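Local structure of exoenzyme S (Pseudomonas aeruginosa, 6GN8) at residues A55-H67 / V161-L174. The protein probably transfers ADP-ribose to host proteins through the toxin domain present here, and in full length also carries a GTPase-activating domain. The protein carries 2 engineered substitutions. Numbering follows the deposited sequence.
Sequences AEVMALGLYTGIH and VSGISNYKNAKAIL. Engineered in segment 161-174: Ala170 (natural residue Glu), Ala172 (natural residue Glu).
Leu60 O is gripped twice, by Thr64 N and by Thr64 OG1, which reach it from opposite faces of the carbonyl plane. The hydroxyl bond is short, with Thr64 OG1 2.7 Å from Leu60 O. It fixes the Thr64 side chain, which meets residues 161-174 through both of its branches. Thr64 OG1 lies 3.5 Å from Val161 CG2, the two side chains reaching toward each other tip to tip. Thr64 CG2, anti to the backbone N, rests against Ser165 CB at 3.7 Å. No hydrogen bond crosses between the segments, so the contact is mainly apolar packing.

One turn earlier, Leu60 CD2 packs against Val161 CG1 and Leu174 CD1, which approach it from the same side. Leu60 CB and CD1 touch Ile164 CD1. Leu174 CD1 also approaches the Tyr63 ring, 3.7 Å from Tyr63 CD1. The Leu174 and Tyr63 side chains run past each other in opposite directions.

Gly61, lacking a side chain, lets the loop come close to the helix backbone. Ile164 CG2, anti to its backbone N (CG1 at chi1 -50°), sits 3.6 Å from Gly61 CA and 3.4 Å from Val57 O. At the outer end Tyr167 CE2 passes 3.9 Å from Gly65 O, which is hydrogen-bonded to a bound methylpentanediol, probably from crystallisation.

The contact lies in the ADP-ribosyltransferase domain. Natural residues 170-172 are consistent with the Glu-X-Glu motif of arginine-specific ADP-ribosyltransferases; both glutamates are replaced here by engineered Ala170 and Ala172. The contact packs helix 54-77 against the loop between strands 159-160 and 172-175 and against the latter strand, the middle one of a three-stranded antiparallel sheet. Tyr63 OH hydrogen-bonds to Ser134 OG on neighbouring strand 133-136, and to Asn72. Helix 83-99 packs on Glu56, Tyr63 and His67, and helix 24-36 on Ala55, Met58 and Leu62.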
ATOM      1  N   ALA C  55      22.901  -2.359  42.960  1.00 53.91           N
ATOM      2  CA  ALA C  55      22.239  -3.659  42.884  1.00 52.94           C
ATOM      3  C   ALA C  55      22.091  -4.139  41.456  1.00 56.77           C
ATOM      4  O   ALA C  55      22.352  -5.312  41.178  1.00 55.04           O
ATOM      5  CB  ALA C  55      20.870  -3.585  43.537  1.00 54.83           C
ATOM      6  N   GLU C  56      21.705  -3.224  40.545  1.00 54.69           N
ATOM      7  CA  GLU C  56      21.485  -3.499  39.124  1.00 52.71           C
ATOM      8  C   GLU C  56      22.800  -3.743  38.392  1.00 54.71           C
ATOM      9  O   GLU C  56      22.894  -4.686  37.614  1.00 52.83           O
ATOM     10  CB  GLU C  56      20.706  -2.336  38.483  1.00 55.08           C
ATOM     11  CG  GLU C  56      19.265  -2.302  38.938  1.00 62.09           C
ATOM     12  CD  GLU C  56      18.584  -0.950  38.969  1.00 85.85           C
ATOM     13  OE1 GLU C  56      18.963  -0.048  38.187  1.00 69.42           O
ATOM     14  OE2 GLU C  56      17.663  -0.798  39.800  1.00 84.43           O
ATOM     15  N   VAL C  57      23.810  -2.889  38.639  1.00 52.20           N
ATOM     16  CA  VAL C  57      25.146  -2.975  38.033  1.00 50.55           C
ATOM     17  C   VAL C  57      25.796  -4.312  38.456  1.00 53.08           C
ATOM     18  O   VAL C  57      26.312  -5.013  37.598  1.00 52.27           O
ATOM     19  CB  VAL C  57      26.006  -1.722  38.379  1.00 55.02           C
ATOM     20  CG1 VAL C  57      27.461  -1.884  37.938  1.00 53.95           C
ATOM     21  CG2 VAL C  57      25.403  -0.464  37.756  1.00 55.77           C
ATOM     22  N   MET C  58      25.709  -4.693  39.745  1.00 49.44           N
ATOM     23  CA  MET C  58      26.247  -5.985  40.205  1.00 47.90           C
ATOM     24  C   MET C  58      25.457  -7.166  39.601  1.00 49.68           C
ATOM     25  O   MET C  58      26.079  -8.130  39.158  1.00 49.72           O
ATOM     26  CB  MET C  58      26.231  -6.094  41.743  1.00 50.77           C
ATOM     27  CG  MET C  58      27.135  -5.091  42.468  1.00 54.51           C
ATOM     28  SD  MET C  58      27.204  -5.457  44.246  1.00 58.44           S
ATOM     29  CE  MET C  58      25.536  -5.070  44.746  1.00 55.74           C
ATOM     30  N   ALA C  59      24.106  -7.095  39.568  1.00 45.02           N
ATOM     31  CA  ALA C  59      23.292  -8.178  38.996  1.00 44.85           C
ATOM     32  C   ALA C  59      23.578  -8.396  37.487  1.00 47.63           C
ATOM     33  O   ALA C  59      23.717  -9.550  37.046  1.00 44.88           O
ATOM     34  CB  ALA C  59      21.815  -7.913  39.214  1.00 46.91           C
ATOM     35  N   LEU C  60      23.673  -7.279  36.705  1.00 44.55           N
ATOM     36  CA  LEU C  60      23.972  -7.311  35.271  1.00 41.98           C
ATOM     37  C   LEU C  60      25.376  -7.886  35.049  1.00 45.28           C
ATOM     38  O   LEU C  60      25.558  -8.674  34.130  1.00 45.60           O
ATOM     39  CB  LEU C  60      23.832  -5.902  34.638  1.00 41.71           C
ATOM     40  CG  LEU C  60      22.394  -5.338  34.480  1.00 44.80           C
ATOM     41  CD1 LEU C  60      22.414  -3.817  34.385  1.00 46.38           C
ATOM     42  CD2 LEU C  60      21.692  -5.896  33.251  1.00 40.86           C
ATOM     43  N   GLY C  61      26.327  -7.543  35.927  1.00 40.97           N
ATOM     44  CA  GLY C  61      27.699  -8.047  35.870  1.00 40.35           C
ATOM     45  C   GLY C  61      27.817  -9.532  36.151  1.00 44.40           C
ATOM     46  O   GLY C  61      28.464 -10.272  35.404  1.00 42.61           O
ATOM     47  N   LEU C  62      27.187  -9.975  37.252  1.00 43.32           N
ATOM     48  CA  LEU C  62      27.167 -11.375  37.679  1.00 42.11           C
ATOM     49  C   LEU C  62      26.591 -12.238  36.560  1.00 46.47           C
ATOM     50  O   LEU C  62      27.174 -13.273  36.214  1.00 47.47           O
ATOM     51  CB  LEU C  62      26.346 -11.524  38.975  1.00 42.16           C
ATOM     52  CG  LEU C  62      27.029 -11.081  40.274  1.00 45.12           C
ATOM     53  CD1 LEU C  62      26.015 -10.808  41.327  1.00 44.78           C
ATOM     54  CD2 LEU C  62      28.067 -12.124  40.761  1.00 44.67           C
ATOM     55  N   TYR C  63      25.486 -11.781  35.953  1.00 41.84           N
ATOM     56  CA  TYR C  63      24.864 -12.469  34.820  1.00 40.94           C
ATOM     57  C   TYR C  63      25.820 -12.497  33.633  1.00 44.34           C
ATOM     58  O   TYR C  63      26.122 -13.575  33.144  1.00 45.62           O
ATOM     59  CB  TYR C  63      23.520 -11.781  34.423  1.00 42.17           C
ATOM     60  CG  TYR C  63      22.914 -12.265  33.116  1.00 42.15           C
ATOM     61  CD1 TYR C  63      23.299 -11.714  31.900  1.00 42.41           C
ATOM     62  CD2 TYR C  63      21.917 -13.242  33.105  1.00 43.08           C
ATOM     63  CE1 TYR C  63      22.778 -12.178  30.701  1.00 43.26           C
ATOM     64  CE2 TYR C  63      21.369 -13.697  31.911  1.00 43.80           C
ATOM     65  CZ  TYR C  63      21.802 -13.159  30.707  1.00 51.94           C
ATOM     66  OH  TYR C  63      21.306 -13.613  29.507  1.00 51.02           O
ATOM     67  N   THR C  64      26.277 -11.324  33.158  1.00 40.81           N
ATOM     68  CA  THR C  64      27.087 -11.229  31.939  1.00 40.17           C
ATOM     69  C   THR C  64      28.358 -12.041  32.054  1.00 46.20           C
ATOM     70  O   THR C  64      28.662 -12.798  31.127  1.00 47.99           O
ATOM     71  CB  THR C  64      27.356  -9.768  31.554  1.00 44.43           C
ATOM     72  OG1 THR C  64      26.097  -9.086  31.510  1.00 46.35           O
ATOM     73  CG2 THR C  64      28.034  -9.636  30.198  1.00 41.66           C
ATOM     74  N   GLY C  65      29.056 -11.914  33.179  1.00 41.81           N
ATOM     75  CA  GLY C  65      30.309 -12.613  33.407  1.00 41.33           C
ATOM     76  C   GLY C  65      30.226 -14.127  33.445  1.00 49.32           C
ATOM     77  O   GLY C  65      31.087 -14.794  32.850  1.00 51.19           O
ATOM     78  N   ILE C  66      29.219 -14.710  34.162  1.00 46.50           N
ATOM     79  CA  ILE C  66      29.165 -16.174  34.240  1.00 46.97           C
ATOM     80  C   ILE C  66      27.782 -16.778  34.553  1.00 50.64           C
ATOM     81  O   ILE C  66      27.504 -17.898  34.118  1.00 51.14           O
ATOM     82  CB  ILE C  66      30.214 -16.667  35.298  1.00 50.59           C
ATOM     83  CG1 ILE C  66      30.548 -18.166  35.104  1.00 51.99           C
ATOM     84  CG2 ILE C  66      29.827 -16.332  36.746  1.00 48.83           C
ATOM     85  CD1 ILE C  66      31.905 -18.591  35.592  1.00 58.12           C
ATOM     86  N   HIS C  67      26.956 -16.088  35.337  1.00 46.15           N
ATOM     87  CA  HIS C  67      25.694 -16.656  35.824  1.00 45.16           C
ATOM     88  C   HIS C  67      24.601 -16.755  34.790  1.00 45.87           C
ATOM     89  O   HIS C  67      23.573 -17.335  35.095  1.00 46.28           O
ATOM     90  CB  HIS C  67      25.181 -15.877  37.027  1.00 46.20           C
ATOM     91  CG  HIS C  67      25.976 -16.113  38.267  1.00 49.54           C
ATOM     92  ND1 HIS C  67      27.106 -15.372  38.546  1.00 51.28           N
ATOM     93  CD2 HIS C  67      25.761 -16.984  39.278  1.00 52.09           C
ATOM     94  CE1 HIS C  67      27.557 -15.816  39.707  1.00 50.82           C
ATOM     95  NE2 HIS C  67      26.782 -16.790  40.186  1.00 52.04           N
ATOM     96  N   VAL C 161      25.733  -3.605  28.508  1.00 45.99           N
ATOM     97  CA  VAL C 161      26.495  -4.028  29.696  1.00 44.93           C
ATOM     98  C   VAL C 161      28.013  -4.058  29.430  1.00 50.09           C
ATOM     99  O   VAL C 161      28.767  -4.544  30.270  1.00 51.39           O
ATOM    100  CB  VAL C 161      25.989  -5.408  30.216  1.00 46.70           C
ATOM    101  CG1 VAL C 161      24.560  -5.317  30.730  1.00 46.17           C
ATOM    102  CG2 VAL C 161      26.109  -6.497  29.159  1.00 45.49           C
ATOM    103  N   SER C 162      28.464  -3.485  28.294  1.00 47.01           N
ATOM    104  CA  SER C 162      29.854  -3.526  27.859  1.00 46.16           C
ATOM    105  C   SER C 162      30.806  -2.816  28.813  1.00 49.10           C
ATOM    106  O   SER C 162      31.975  -3.198  28.887  1.00 50.43           O
ATOM    107  CB  SER C 162      30.011  -3.010  26.432  1.00 50.13           C
ATOM    108  OG  SER C 162      29.600  -1.665  26.280  1.00 60.50           O
ATOM    109  N   GLY C 163      30.302  -1.875  29.592  1.00 45.70           N
ATOM    110  CA  GLY C 163      31.091  -1.173  30.605  1.00 44.62           C
ATOM    111  C   GLY C 163      31.128  -1.905  31.933  1.00 48.89           C
ATOM    112  O   GLY C 163      31.931  -1.561  32.809  1.00 52.46           O
ATOM    113  N   ILE C 164      30.274  -2.934  32.105  1.00 41.60           N
ATOM    114  CA  ILE C 164      30.220  -3.740  33.341  1.00 39.62           C
ATOM    115  C   ILE C 164      31.022  -5.063  33.131  1.00 45.28           C
ATOM    116  O   ILE C 164      31.904  -5.391  33.924  1.00 44.69           O
ATOM    117  CB  ILE C 164      28.731  -4.003  33.753  1.00 41.87           C
ATOM    118  CG1 ILE C 164      27.890  -2.682  33.784  1.00 42.73           C
ATOM    119  CG2 ILE C 164      28.656  -4.713  35.102  1.00 42.88           C
ATOM    120  CD1 ILE C 164      26.310  -2.819  33.704  1.00 41.40           C
ATOM    121  N   SER C 165      30.703  -5.824  32.068  1.00 43.12           N
ATOM    122  CA  SER C 165      31.382  -7.093  31.765  1.00 42.41           C
ATOM    123  C   SER C 165      31.522  -7.181  30.240  1.00 46.72           C
ATOM    124  O   SER C 165      30.559  -6.877  29.506  1.00 44.64           O
ATOM    125  CB  SER C 165      30.623  -8.271  32.381  1.00 43.88           C
ATOM    126  OG  SER C 165      31.224  -9.525  32.115  1.00 46.13           O
ATOM    127  N   ASN C 166      32.779  -7.443  29.770  1.00 44.52           N
ATOM    128  CA  ASN C 166      33.149  -7.400  28.352  1.00 43.49           C
ATOM    129  C   ASN C 166      34.212  -8.425  27.962  1.00 47.39           C
ATOM    130  O   ASN C 166      35.123  -8.103  27.193  1.00 47.07           O
ATOM    131  CB  ASN C 166      33.628  -5.984  28.000  1.00 45.77           C
ATOM    132  CG  ASN C 166      33.558  -5.599  26.532  1.00 58.94           C
ATOM    133  OD1 ASN C 166      32.701  -6.055  25.769  1.00 44.32           O
ATOM    134  ND2 ASN C 166      34.479  -4.747  26.109  1.00 51.51           N
ATOM    135  N   TYR C 167      34.077  -9.683  28.434  1.00 43.82           N
ATOM    136  CA  TYR C 167      34.984 -10.753  27.990  1.00 42.57           C
ATOM    137  C   TYR C 167      34.881 -10.844  26.488  1.00 49.88           C
ATOM    138  O   TYR C 167      33.759 -10.759  25.964  1.00 48.02           O
ATOM    139  CB  TYR C 167      34.616 -12.124  28.593  1.00 40.04           C
ATOM    140  CG  TYR C 167      35.020 -12.347  30.030  1.00 38.57           C
ATOM    141  CD1 TYR C 167      36.361 -12.459  30.386  1.00 39.21           C
ATOM    142  CD2 TYR C 167      34.059 -12.549  31.021  1.00 37.49           C
ATOM    143  CE1 TYR C 167      36.738 -12.724  31.694  1.00 39.66           C
ATOM    144  CE2 TYR C 167      34.427 -12.819  32.335  1.00 37.63           C
ATOM    145  CZ  TYR C 167      35.769 -12.894  32.668  1.00 44.37           C
ATOM    146  OH  TYR C 167      36.159 -13.147  33.957  1.00 40.49           O
ATOM    147  N   LYS C 168      36.047 -10.999  25.799  1.00 48.99           N
ATOM    148  CA  LYS C 168      36.198 -11.154  24.345  1.00 48.77           C
ATOM    149  C   LYS C 168      35.688  -9.922  23.588  1.00 52.30           C
ATOM    150  O   LYS C 168      35.415  -9.989  22.376  1.00 52.35           O
ATOM    151  CB  LYS C 168      35.507 -12.449  23.876  1.00 50.72           C
ATOM    152  CG  LYS C 168      36.305 -13.680  24.282  1.00 67.44           C
ATOM    153  CD  LYS C 168      35.509 -14.966  24.214  1.00 78.63           C
ATOM    154  CE  LYS C 168      36.397 -16.133  24.578  1.00 91.87           C
ATOM    155  NZ  LYS C 168      35.615 -17.335  24.972  1.00104.23           N
ATOM    156  N   ASN C 169      35.604  -8.777  24.310  1.00 48.39           N
ATOM    157  CA  ASN C 169      35.085  -7.491  23.838  1.00 48.13           C
ATOM    158  C   ASN C 169      33.768  -7.721  23.048  1.00 50.22           C
ATOM    159  O   ASN C 169      33.575  -7.184  21.948  1.00 51.01           O
ATOM    160  CB  ASN C 169      36.149  -6.738  23.027  1.00 47.74           C
ATOM    161  CG  ASN C 169      35.757  -5.348  22.591  1.00 65.47           C
ATOM    162  OD1 ASN C 169      35.237  -4.524  23.370  1.00 62.87           O
ATOM    163  ND2 ASN C 169      36.006  -5.071  21.321  1.00 50.90           N
ATOM    164  N   ALA C 170      32.857  -8.522  23.630  1.00 43.52           N
ATOM    165  CA  ALA C 170      31.590  -8.872  22.970  1.00 42.68           C
ATOM    166  C   ALA C 170      30.607  -7.699  22.890  1.00 48.20           C
ATOM    167  O   ALA C 170      29.681  -7.750  22.089  1.00 50.11           O
ATOM    168  CB  ALA C 170      30.938 -10.044  23.692  1.00 42.68           C
ATOM    169  N   LYS C 171      30.799  -6.643  23.696  1.00 45.99           N
ATOM    170  CA  LYS C 171      29.945  -5.444  23.736  1.00 47.12           C
ATOM    171  C   LYS C 171      28.470  -5.897  23.736  1.00 50.34           C
ATOM    172  O   LYS C 171      27.732  -5.708  22.761  1.00 50.66           O
ATOM    173  CB  LYS C 171      30.278  -4.477  22.568  1.00 50.38           C
ATOM    174  CG  LYS C 171      31.750  -4.010  22.499  1.00 52.63           C
ATOM    175  CD  LYS C 171      32.049  -3.212  21.206  1.00 61.64           C
ATOM    176  CE  LYS C 171      32.028  -4.063  19.947  1.00 66.21           C
ATOM    177  NZ  LYS C 171      32.342  -3.285  18.725  1.00 77.65           N
ATOM    178  N   ALA C 172      28.080  -6.584  24.817  1.00 45.17           N
ATOM    179  CA  ALA C 172      26.758  -7.199  24.913  1.00 43.42           C
ATOM    180  C   ALA C 172      25.631  -6.218  25.150  1.00 46.95           C
ATOM    181  O   ALA C 172      25.741  -5.252  25.911  1.00 47.75           O
ATOM    182  CB  ALA C 172      26.746  -8.259  26.006  1.00 43.10           C
ATOM    183  N   ILE C 173      24.535  -6.496  24.483  1.00 43.46           N
ATOM    184  CA  ILE C 173      23.283  -5.793  24.670  1.00 44.88           C
ATOM    185  C   ILE C 173      22.289  -6.868  25.081  1.00 48.32           C
ATOM    186  O   ILE C 173      22.106  -7.849  24.359  1.00 46.63           O
ATOM    187  CB  ILE C 173      22.837  -4.909  23.484  1.00 48.33           C
ATOM    188  CG1 ILE C 173      23.806  -3.699  23.368  1.00 50.03           C
ATOM    189  CG2 ILE C 173      21.373  -4.430  23.688  1.00 49.27           C
ATOM    190  CD1 ILE C 173      23.577  -2.719  22.244  1.00 61.42           C
ATOM    191  N   LEU C 174      21.777  -6.750  26.317  1.00 45.12           N
ATOM    192  CA  LEU C 174      20.833  -7.710  26.880  1.00 43.95           C
ATOM    193  C   LEU C 174      19.387  -7.266  26.731  1.00 48.72           C
ATOM    194  O   LEU C 174      19.045  -6.128  27.042  1.00 49.60           O
ATOM    195  CB  LEU C 174      21.123  -7.976  28.368  1.00 43.27           C
ATOM    196  CG  LEU C 174      22.565  -8.211  28.782  1.00 46.03           C
ATOM    197  CD1 LEU C 174      22.645  -8.428  30.275  1.00 45.92           C
ATOM    198  CD2 LEU C 174      23.218  -9.378  28.006  1.00 43.25           C
TER